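Long-range contact in D-threo-3-hydroxyaspartate dehydratase (Delftia, PDB 3WQF), which uses pyridoxal 5'-phosphate and a divalent metal ion to deaminate D-threo-3-hydroxyaspartate to oxaloacetate and ammonium: residues A22-L27 with S269-V274. Residues are numbered along the deposited sequence; the frame is centred on the assembly and turned at random.
Sequences AAVIDL and SVLATV
The peptide groups of Ala22, Val24, Ser269 and Leu271 meet edge to edge as an antiparallel pair of strands, with the side chains of Ala22, Val24, Ser269 and Leu271 on one face and those of Ala23 and Val270 on the other. Two hydrogen-bonded pairs enclose the non-hydrogen-bonded pair Ala23 and Val270. At Ala22 and Leu271 the bonds are unequal: Leu271 N reaches Ala22 O at 2.7 Å, whereas Ala22 N lies 3.2 Å from Leu271 O, on a lone pair of that carbonyl. Val24 N donates to Ser269 O (2.7 Å) and Ser269 N to Val24 O (2.9 Å), both donors tilted somewhat from the carbonyl plane. Between the two pairs, Val270 CA directs a CA-H...O contact at Ala22 O, 3.3 Å away.

On the Val24 face, with CG1 anti to the backbone N (chi1 -179°), Val24 keeps CG2 beside its own N, where it meets Leu271 CB at 3.8 Å; that CB also has Ala22 CB at 4.0 Å as a neighbour, and together they make a small apolar patch. Beside it a water donates to Val24 O (2.7 Å) and is hydrogen-bonded to Ser269 OG, so Val24 O takes up both a peptide N-H and a water. Ser269 OG is also held by Arg356 NE.

Strand 354-358 runs antiparallel along strand 268-278, while strand 371-375 pairs in parallel with the far edge of strand 22-26 and Val270 packs on helix 290-293. The N-terminal strand 22-26, leading directly into helix 27-43 with Asp26 as N-cap, is thereby built into the C-terminal beta domain, as in fold-type III enzymes related to alanine racemase.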
loop_
_atom_site.group_PDB
_atom_site.type_symbol
_atom_site.label_atom_id
_atom_site.label_comp_id
_atom_site.label_asym_id
_atom_site.label_seq_id
_atom_site.Cartn_x
_atom_site.Cartn_y
_atom_site.Cartn_z
ATOM N N ALA B 22 6.209 11.874 5.897
ATOM C CA ALA B 22 5.034 12.370 6.607
ATOM C C ALA B 22 3.966 12.710 5.563
ATOM O O ALA B 22 4.286 13.345 4.532
ATOM C CB ALA B 22 5.417 13.625 7.416
ATOM N N ALA B 23 2.716 12.311 5.826
ATOM C CA ALA B 23 1.603 12.669 4.955
ATOM C C ALA B 23 1.053 14.071 5.356
ATOM O O ALA B 23 0.383 14.198 6.387
ATOM C CB ALA B 23 0.515 11.600 5.019
ATOM N N VAL B 24 1.331 15.105 4.545
ATOM C CA VAL B 24 0.948 16.497 4.838
ATOM C C VAL B 24 -0.330 16.954 4.059
ATOM O O VAL B 24 -0.352 16.968 2.803
ATOM C CB VAL B 24 2.090 17.451 4.492
ATOM C CG1 VAL B 24 1.693 18.876 4.828
ATOM C CG2 VAL B 24 3.374 17.052 5.219
ATOM N N ILE B 25 -1.396 17.294 4.800
ATOM C CA ILE B 25 -2.596 17.923 4.218
ATOM C C ILE B 25 -2.459 19.421 4.401
ATOM O O ILE B 25 -2.380 19.928 5.551
ATOM C CB ILE B 25 -3.903 17.518 4.909
ATOM C CG1 ILE B 25 -4.109 16.006 4.871
ATOM C CG2 ILE B 25 -5.095 18.294 4.298
ATOM C CD1 ILE B 25 -5.092 15.555 5.931
ATOM N N ASP B 26 -2.382 20.119 3.274
ATOM C CA ASP B 26 -2.512 21.587 3.291
ATOM C C ASP B 26 -4.006 21.846 3.537
ATOM O O ASP B 26 -4.847 21.398 2.742
ATOM C CB ASP B 26 -2.017 22.213 1.979
ATOM C CG ASP B 26 -2.153 23.746 1.963
ATOM O OD1 ASP B 26 -3.288 24.274 1.986
ATOM O OD2 ASP B 26 -1.108 24.433 1.932
ATOM N N LEU B 27 -4.304 22.538 4.646
ATOM C CA LEU B 27 -5.675 22.748 5.117
ATOM C C LEU B 27 -6.440 23.761 4.265
ATOM O O LEU B 27 -7.608 23.555 3.900
ATOM C CB LEU B 27 -5.695 23.125 6.611
ATOM C CG LEU B 27 -5.448 21.903 7.538
ATOM C CD1 LEU B 27 -5.516 22.271 9.019
ATOM C CD2 LEU B 27 -6.410 20.745 7.230
ATOM N N SER B 269 0.450 15.826 0.301
ATOM C CA SER B 269 1.852 15.685 -0.137
ATOM C C SER B 269 2.656 14.800 0.850
ATOM O O SER B 269 2.192 14.589 2.004
ATOM C CB SER B 269 2.536 17.030 -0.521
ATOM O OG SER B 269 2.627 17.990 0.525
ATOM N N VAL B 270 3.799 14.247 0.401
ATOM C CA VAL B 270 4.572 13.342 1.248
ATOM C C VAL B 270 5.819 14.086 1.516
ATOM O O VAL B 270 6.584 14.343 0.588
ATOM C CB VAL B 270 4.815 11.909 0.656
ATOM C CG1 VAL B 270 5.660 11.059 1.605
ATOM C CG2 VAL B 270 3.503 11.170 0.501
ATOM N N LEU B 271 6.007 14.500 2.774
ATOM C CA LEU B 271 7.214 15.217 3.197
ATOM C C LEU B 271 8.423 14.229 3.256
ATOM O O LEU B 271 8.314 13.148 3.797
ATOM C CB LEU B 271 6.960 15.964 4.536
ATOM C CG LEU B 271 8.051 16.914 5.107
ATOM C CD1 LEU B 271 8.364 18.116 4.214
ATOM C CD2 LEU B 271 7.667 17.376 6.512
ATOM N N ALA B 272 9.546 14.587 2.646
ATOM C CA ALA B 272 10.639 13.650 2.457
ATOM C C ALA B 272 11.950 14.358 2.628
ATOM O O ALA B 272 12.036 15.581 2.503
ATOM C CB ALA B 272 10.561 12.985 1.090
ATOM N N THR B 273 12.986 13.585 2.902
ATOM C CA THR B 273 14.281 14.125 3.115
ATOM C C THR B 273 15.270 13.482 2.153
ATOM O O THR B 273 15.235 12.251 1.960
ATOM C CB THR B 273 14.728 13.910 4.588
ATOM O OG1 THR B 273 13.788 14.569 5.468
ATOM C CG2 THR B 273 16.179 14.448 4.814
ATOM N N VAL B 274 16.178 14.317 1.600
ATOM C CA VAL B 274 17.294 13.857 0.758
ATOM C C VAL B 274 18.335 13.107 1.616
ATOM O O VAL B 274 18.941 13.689 2.476
ATOM C CB VAL B 274 17.979 15.015 -0.012
ATOM C CG1 VAL B 274 19.071 14.458 -0.924
ATOM C CG2 VAL B 274 16.966 15.785 -0.856
HETATM O O HOH W 1 0.453 19.001 1.239
#